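PDB 6ORM: peruvianin-I from Thevetia peruviana, which cleaves proteins as a cysteine peptidase of the plant's latex, although it is built as a germin-like protein of the cupin family. Local coordinates for the interface of chains A and B and the interface of chains A and C. Numbering follows the deposited sequence. Chains: chain A/B/C, Peruvianin-I.

Contact 1: the interface of chains A and B. Residues chain A 4-8, 11, 26, 69; chain B 21-22.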
loop_
_atom_site.group_PDB
_atom_site.type_symbol
_atom_site.label_atom_id
_atom_site.label_comp_id
_atom_site.label_asym_id
_atom_site.label_seq_id
_atom_site.Cartn_x
_atom_site.Cartn_y
_atom_site.Cartn_z
ATOM N N PRO A 4 -1.043 -6.146 3.423
ATOM C CA PRO A 4 -2.282 -5.831 2.705
ATOM C C PRO A 4 -3.354 -5.320 3.658
ATOM O O PRO A 4 -3.488 -5.797 4.788
ATOM C CB PRO A 4 -2.674 -7.171 2.078
ATOM C CG PRO A 4 -1.373 -7.888 1.914
ATOM C CD PRO A 4 -0.549 -7.497 3.107
ATOM N N GLY A 5 -4.112 -4.329 3.197
ATOM C CA GLY A 5 -5.193 -3.777 3.975
ATOM C C GLY A 5 -6.317 -4.775 4.161
ATOM O O GLY A 5 -6.549 -5.647 3.316
ATOM N N PRO A 6 -7.025 -4.683 5.284
ATOM C CA PRO A 6 -8.170 -5.571 5.503
ATOM C C PRO A 6 -9.364 -5.150 4.662
ATOM O O PRO A 6 -9.617 -3.960 4.456
ATOM C CB PRO A 6 -8.458 -5.409 7.001
ATOM C CG PRO A 6 -7.985 -4.024 7.310
ATOM C CD PRO A 6 -6.771 -3.807 6.442
ATOM N N LEU A 7 -10.102 -6.145 4.176
ATOM C CA LEU A 7 -11.272 -5.912 3.342
ATOM C C LEU A 7 -12.572 -6.233 4.070
ATOM O O LEU A 7 -13.627 -6.321 3.435
ATOM C CB LEU A 7 -11.158 -6.724 2.049
ATOM C CG LEU A 7 -10.038 -6.236 1.123
ATOM C CD1 LEU A 7 -9.841 -7.160 -0.074
ATOM C CD2 LEU A 7 -10.332 -4.816 0.665
ATOM N N GLN A 8 -12.512 -6.400 5.388
ATOM C CA GLN A 8 -13.669 -6.629 6.242
ATOM C C GLN A 8 -13.215 -6.386 7.678
ATOM O O GLN A 8 -12.042 -6.094 7.930
ATOM C CB GLN A 8 -14.255 -8.034 6.041
ATOM C CG GLN A 8 -13.302 -9.185 6.351
ATOM C CD GLN A 8 -12.215 -9.354 5.304
ATOM O OE1 GLN A 8 -12.498 -9.549 4.123
ATOM N NE2 GLN A 8 -10.962 -9.270 5.734
ATOM N N CYS A 11 -10.879 -11.391 10.217
ATOM C CA CYS A 11 -10.665 -12.541 9.351
ATOM C C CYS A 11 -9.749 -13.523 10.066
ATOM O O CYS A 11 -8.552 -13.584 9.767
ATOM C CB CYS A 11 -10.063 -12.091 8.016
ATOM S SG CYS A 11 -10.162 -13.279 6.663
ATOM N N CYS A 26 -9.325 -17.670 6.104
ATOM C CA CYS A 26 -10.008 -17.301 7.329
ATOM C C CYS A 26 -11.110 -18.293 7.666
ATOM O O CYS A 26 -11.642 -18.996 6.802
ATOM C CB CYS A 26 -10.601 -15.895 7.221
ATOM S SG CYS A 26 -9.488 -14.662 6.546
ATOM N N THR A 69 -4.795 -10.250 8.839
ATOM C CA THR A 69 -5.193 -9.094 8.037
ATOM C C THR A 69 -5.084 -7.764 8.788
ATOM O O THR A 69 -5.310 -6.720 8.180
ATOM C CB THR A 69 -6.624 -9.197 7.466
ATOM O OG1 THR A 69 -7.575 -8.979 8.518
ATOM C CG2 THR A 69 -6.868 -10.560 6.815
ATOM N N ILE B 21 -11.478 -15.592 2.871
ATOM C CA ILE B 21 -10.160 -14.982 2.778
ATOM C C ILE B 21 -10.353 -13.478 2.901
ATOM O O ILE B 21 -11.478 -12.976 2.948
ATOM C CB ILE B 21 -9.427 -15.328 1.460
ATOM C CG1 ILE B 21 -10.164 -14.730 0.259
ATOM C CG2 ILE B 21 -9.264 -16.836 1.299
ATOM C CD1 ILE B 21 -9.457 -14.958 -1.067
ATOM N N ASN B 22 -9.237 -12.759 2.969
ATOM C CA ASN B 22 -9.298 -11.305 2.903
ATOM C C ASN B 22 -9.966 -10.903 1.596
ATOM O O ASN B 22 -9.429 -11.163 0.510
ATOM C CB ASN B 22 -7.897 -10.698 3.020
ATOM C CG ASN B 22 -7.930 -9.200 3.251
ATOM O OD1 ASN B 22 -8.858 -8.675 3.865
ATOM N ND2 ASN B 22 -6.912 -8.503 2.762
#

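Contact 2: the interface of chains A and C. Residues chain A 96, 108, 126-128, 130; chain C 37, 64, 66-67, 70.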
loop_
_atom_site.group_PDB
_atom_site.type_symbol
_atom_site.label_atom_id
_atom_site.label_comp_id
_atom_site.label_asym_id
_atom_site.label_seq_id
_atom_site.Cartn_x
_atom_site.Cartn_y
_atom_site.Cartn_z
ATOM N N LEU A 96 9.209 -1.541 17.178
ATOM C CA LEU A 96 9.210 -0.564 18.259
ATOM C C LEU A 96 9.391 -1.329 19.567
ATOM O O LEU A 96 8.487 -2.049 20.005
ATOM C CB LEU A 96 7.919 0.253 18.253
ATOM C CG LEU A 96 7.777 1.395 19.262
ATOM C CD1 LEU A 96 8.981 2.326 19.215
ATOM C CD2 LEU A 96 6.494 2.168 18.995
ATOM N N PHE A 108 20.747 -0.545 16.197
ATOM C CA PHE A 108 20.605 -0.983 14.816
ATOM C C PHE A 108 21.658 -0.296 13.955
ATOM O O PHE A 108 22.193 0.755 14.311
ATOM C CB PHE A 108 19.189 -0.716 14.265
ATOM C CG PHE A 108 18.926 0.723 13.893
ATOM C CD1 PHE A 108 19.240 1.204 12.629
ATOM C CD2 PHE A 108 18.331 1.586 14.798
ATOM C CE1 PHE A 108 18.992 2.524 12.286
ATOM C CE2 PHE A 108 18.076 2.908 14.461
ATOM C CZ PHE A 108 18.407 3.375 13.202
ATOM N N LEU A 126 11.549 3.542 24.958
ATOM C CA LEU A 126 11.184 3.043 23.643
ATOM C C LEU A 126 12.365 3.240 22.708
ATOM O O LEU A 126 13.139 4.190 22.854
ATOM C CB LEU A 126 9.951 3.750 23.071
ATOM C CG LEU A 126 8.655 3.694 23.874
ATOM C CD1 LEU A 126 7.670 4.657 23.260
ATOM C CD2 LEU A 126 8.095 2.280 23.895
ATOM N N PHE A 127 12.493 2.328 21.752
ATOM C CA PHE A 127 13.542 2.402 20.746
ATOM C C PHE A 127 12.970 1.845 19.453
ATOM O O PHE A 127 12.371 0.765 19.460
ATOM C CB PHE A 127 14.783 1.619 21.189
ATOM C CG PHE A 127 16.008 1.895 20.361
ATOM C CD1 PHE A 127 16.293 1.126 19.244
ATOM C CD2 PHE A 127 16.881 2.912 20.708
ATOM C CE1 PHE A 127 17.423 1.370 18.484
ATOM C CE2 PHE A 127 18.013 3.162 19.951
ATOM C CZ PHE A 127 18.283 2.391 18.839
ATOM N N ILE A 128 13.146 2.575 18.355
ATOM C CA ILE A 128 12.534 2.232 17.074
ATOM C C ILE A 128 13.603 1.669 16.144
ATOM O O ILE A 128 14.688 2.248 16.005
ATOM C CB ILE A 128 11.812 3.441 16.448
ATOM C CG1 ILE A 128 11.128 3.038 15.139
ATOM C CG2 ILE A 128 12.760 4.623 16.244
ATOM C CD1 ILE A 128 9.919 2.136 15.336
ATOM N N PRO A 130 14.096 0.647 12.228
ATOM C CA PRO A 130 13.505 0.713 10.885
ATOM C C PRO A 130 13.419 -0.667 10.259
ATOM O O PRO A 130 14.167 -1.580 10.643
ATOM C CB PRO A 130 14.475 1.623 10.113
ATOM C CG PRO A 130 15.204 2.391 11.168
ATOM C CD PRO A 130 15.306 1.478 12.349
ATOM N N PHE C 37 16.680 7.943 18.451
ATOM C CA PHE C 37 15.923 6.714 18.276
ATOM C C PHE C 37 15.437 6.126 19.589
ATOM O O PHE C 37 14.815 5.059 19.587
ATOM C CB PHE C 37 16.762 5.706 17.486
ATOM C CG PHE C 37 17.098 6.191 16.108
ATOM C CD1 PHE C 37 16.199 6.031 15.070
ATOM C CD2 PHE C 37 18.280 6.868 15.866
ATOM C CE1 PHE C 37 16.486 6.504 13.805
ATOM C CE2 PHE C 37 18.576 7.344 14.603
ATOM C CZ PHE C 37 17.676 7.162 13.570
ATOM N N PHE C 64 7.574 11.573 19.090
ATOM C CA PHE C 64 8.751 10.730 18.891
ATOM C C PHE C 64 9.115 10.860 17.419
ATOM O O PHE C 64 8.696 10.040 16.590
ATOM C CB PHE C 64 8.444 9.287 19.298
ATOM C CG PHE C 64 9.637 8.365 19.318
ATOM C CD1 PHE C 64 10.926 8.835 19.120
ATOM C CD2 PHE C 64 9.455 7.013 19.562
ATOM C CE1 PHE C 64 12.007 7.966 19.146
ATOM C CE2 PHE C 64 10.527 6.141 19.592
ATOM C CZ PHE C 64 11.804 6.617 19.385
ATOM N N ALA C 66 11.426 10.104 15.451
ATOM C CA ALA C 66 11.997 8.983 14.713
ATOM C C ALA C 66 10.941 8.022 14.187
ATOM O O ALA C 66 11.244 7.217 13.301
ATOM C CB ALA C 66 12.984 8.219 15.591
ATOM N N LEU C 67 9.714 8.087 14.704
ATOM C CA LEU C 67 8.643 7.242 14.190
ATOM C C LEU C 67 8.194 7.663 12.799
ATOM O O LEU C 67 7.524 6.881 12.116
ATOM C CB LEU C 67 7.448 7.268 15.143
ATOM C CG LEU C 67 7.666 6.643 16.520
ATOM C CD1 LEU C 67 6.384 6.703 17.337
ATOM C CD2 LEU C 67 8.154 5.212 16.386
ATOM N N LEU C 70 7.796 5.300 9.700
ATOM C CA LEU C 70 8.093 3.932 10.102
ATOM C C LEU C 70 6.871 3.155 10.581
ATOM O O LEU C 70 7.002 1.978 10.932
ATOM C CB LEU C 70 9.183 3.937 11.180
ATOM C CG LEU C 70 10.501 4.531 10.662
ATOM C CD1 LEU C 70 11.630 4.365 11.668
ATOM C CD2 LEU C 70 10.891 3.921 9.309
#

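Contact 3: the interface of chains A and C. Residues chain A 6, 9, 70; chain C 94, 130-131, 152.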
loop_
_atom_site.group_PDB
_atom_site.type_symbol
_atom_site.label_atom_id
_atom_site.label_comp_id
_atom_site.label_asym_id
_atom_site.label_seq_id
_atom_site.Cartn_x
_atom_site.Cartn_y
_atom_site.Cartn_z
ATOM N N PRO A 6 -7.025 -4.683 5.284
ATOM C CA PRO A 6 -8.170 -5.571 5.503
ATOM C C PRO A 6 -9.364 -5.150 4.662
ATOM O O PRO A 6 -9.617 -3.960 4.456
ATOM C CB PRO A 6 -8.458 -5.409 7.001
ATOM C CG PRO A 6 -7.985 -4.024 7.310
ATOM C CD PRO A 6 -6.771 -3.807 6.442
ATOM N N ASP A 9 -14.155 -6.502 8.620
ATOM C CA ASP A 9 -13.852 -6.181 10.014
ATOM C C ASP A 9 -12.717 -7.045 10.547
ATOM O O ASP A 9 -11.721 -6.535 11.073
ATOM C CB ASP A 9 -15.096 -6.364 10.883
ATOM C CG ASP A 9 -16.164 -5.334 10.601
ATOM O OD1 ASP A 9 -15.923 -4.418 9.788
ATOM O OD2 ASP A 9 -17.252 -5.442 11.204
ATOM N N LEU A 70 -4.741 -7.753 10.077
ATOM C CA LEU A 70 -4.842 -6.535 10.871
ATOM C C LEU A 70 -3.503 -5.843 11.108
ATOM O O LEU A 70 -3.471 -4.798 11.766
ATOM C CB LEU A 70 -5.527 -6.842 12.207
ATOM C CG LEU A 70 -6.967 -7.346 12.050
ATOM C CD1 LEU A 70 -7.671 -7.453 13.396
ATOM C CD2 LEU A 70 -7.766 -6.460 11.094
ATOM N N SER C 94 -5.135 -0.307 13.214
ATOM C CA SER C 94 -5.443 -1.325 14.203
ATOM C C SER C 94 -4.848 -0.925 15.548
ATOM O O SER C 94 -3.905 -0.132 15.627
ATOM C CB SER C 94 -4.882 -2.681 13.781
ATOM O OG SER C 94 -5.328 -3.044 12.486
ATOM N N PRO C 130 -9.801 -4.101 15.482
ATOM C CA PRO C 130 -9.631 -3.812 14.053
ATOM C C PRO C 130 -9.697 -2.318 13.789
ATOM O O PRO C 130 -10.253 -1.561 14.599
ATOM C CB PRO C 130 -10.809 -4.552 13.399
ATOM C CG PRO C 130 -11.213 -5.586 14.383
ATOM C CD PRO C 130 -10.936 -5.001 15.737
ATOM N N PRO C 131 -9.133 -1.859 12.671
ATOM C CA PRO C 131 -8.991 -0.412 12.449
ATOM C C PRO C 131 -10.333 0.302 12.377
ATOM O O PRO C 131 -11.266 -0.151 11.709
ATOM C CB PRO C 131 -8.247 -0.334 11.110
ATOM C CG PRO C 131 -8.513 -1.646 10.444
ATOM C CD PRO C 131 -8.567 -2.643 11.559
ATOM N N ASN C 152 -0.606 0.373 14.168
ATOM C CA ASN C 152 0.172 0.308 12.931
ATOM C C ASN C 152 -0.008 1.588 12.112
ATOM O O ASN C 152 -0.398 1.582 10.947
ATOM C CB ASN C 152 -0.210 -0.932 12.128
ATOM C CG ASN C 152 -1.676 -0.948 11.727
ATOM O OD1 ASN C 152 -2.542 -0.448 12.447
ATOM N ND2 ASN C 152 -1.959 -1.525 10.563
#

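Contact 1: the interface of chains A and B
The side-chain amide of B:Asn22 is a flat plate wedged into chain A. The methyl CG2 of A:Thr69 lies over one face, 4.0 Å from the amide carbon CG of B:Asn22, while the branch of A:Leu7 packs on the opposite side, beyond the rim. The polar edge is read by the N-terminal segment. OD1 of B:Asn22 takes two hydrogen bonds in its carbonyl plane, one on each lone pair: the backbone N of A:Leu7 at 2.8 Å, and NE2 of A:Gln8 at 2.9 Å. The A:Gln8 chain starts between its own N and carbonyl carbon (chi1 60°) and bends at chi2, which swings its amide back across the interface, its plane turned 75° from that of B:Asn22. At the other corner, ND2 of B:Asn22 gives an almost straight hydrogen bond to O of A:Gly5 (2.9 Å, 170° at H). With an acceptor at one corner and a donor at the other, the rotation of the amide is likely to be fixed. An alanine in place of B:Asn22 would probably leave the A:Leu7 N-H and the A:Gly5 carbonyl without their mates and free the A:Gln8 amide to turn. A firmer apolar touch backs the plate, CG2 of A:Thr69 lying 3.9 Å from CB of B:Asn22.

Contact 2: the interface of chains A and C
A:Ile128, at the centre of this patch, enters a hydrophobic pocket of chain C and divides its branches among different partners. Its CG1 runs anti to the backbone N (chi1 -177°), carrying the longer branch toward two leucines: CD1 of A:Ile128 lies 3.7 Å from CD2 of C:Leu67, and its CG1 packs against the CD1 methyl of C:Leu70. The shorter branch points elsewhere, CG2 of A:Ile128 lying 3.7 Å from CB of C:Ala66 and also meeting the tip, CZ, of C:Phe64. The same methyl sits at the edge of the C:Phe37 ring, in its plane. That ring is then struck on a face by A:Phe108, whose CE2-CZ edge points into it; the planes stand 85° apart with centroids 5.0 Å from each other, a clear edge-to-face pair. A:Phe108 is itself backed within its own chain by A:Pro130, whose CD sits 3.6 Å above the ring plane, over the centre. Farther out, the A:Phe127 ring leans on CB of C:Phe37 through CE2. The polar rim is backbone: N of A:Ile128 donates to O of C:Phe37 at 3.2 Å, tying strand 126-129 to the end of 3-10 helix 34-37. Because the interface is two-fold, the arrangement occurs twice, and this largely apolar packing probably contributes to holding the A-C pair together as a dimer.

Contact 3: the interface of chains A and C
A:Leu70 reaches chain C with its CG anti to its own carbonyl carbon (chi1 -62°) and its chain extended beyond (chi2 -172°), an arrangement that sends the methyls toward a pair of prolines; the backbone carbonyl, placed independently of these torsions, meets a serine. C:Ser94 answers with OG likewise anti to its carbonyl carbon (chi1 -54°), and this hydroxyl donates to O of A:Leu70 at 2.7 Å, in the carbonyl plane and on a lone pair. Behind the serine stands a second-shell residue: OD1 of C:Asn152 accepts a hydrogen bond from the backbone N of C:Ser94 at 2.7 Å, a bent bond that is likely to steady the loop presenting the hydroxyl. The leucine tip is shared between neighbouring rings. CD2 of A:Leu70 lies 3.9 Å from CD of C:Pro131, the two side chains crossing at about a right angle, while CD1 of A:Leu70 touches CG of C:Pro130 at 4.1 Å. C:Pro131 is also flanked by A:Pro6, the two rings passing in opposite directions with CG of A:Pro6 4.0 Å from CG of C:Pro131. Rigid rings thus give the flexible leucine a firm surface, and the hydrogen bond to its backbone carbonyl is likely to contribute to its alignment. All come from loops: A:Pro6 in the N-terminal segment, A:Leu70 before strand 73-79, and C:Ser94, C:Pro130, C:Pro131 and C:Asn152 at strand ends of the cupin barrel.

Contacts 1 and 3 are near neighbours, the centres of their C-alpha atoms about 9 Å apart, and they share A:Pro6; the N-terminal segment of chain A therefore faces chain B and chain C almost at one point. Contact 2 lies about 27 Å from contact 1 and about 21 Å from contact 3. Contacts 2 and 3 belong to the same two-fold interface, and residues 70 and 130 serve in both with the chains exchanged. The deposited assembly holds six copies, consistent with the hexamers typical of germins; contacts 2 and 3 would probably belong to the dimer and contact 1 join such dimers.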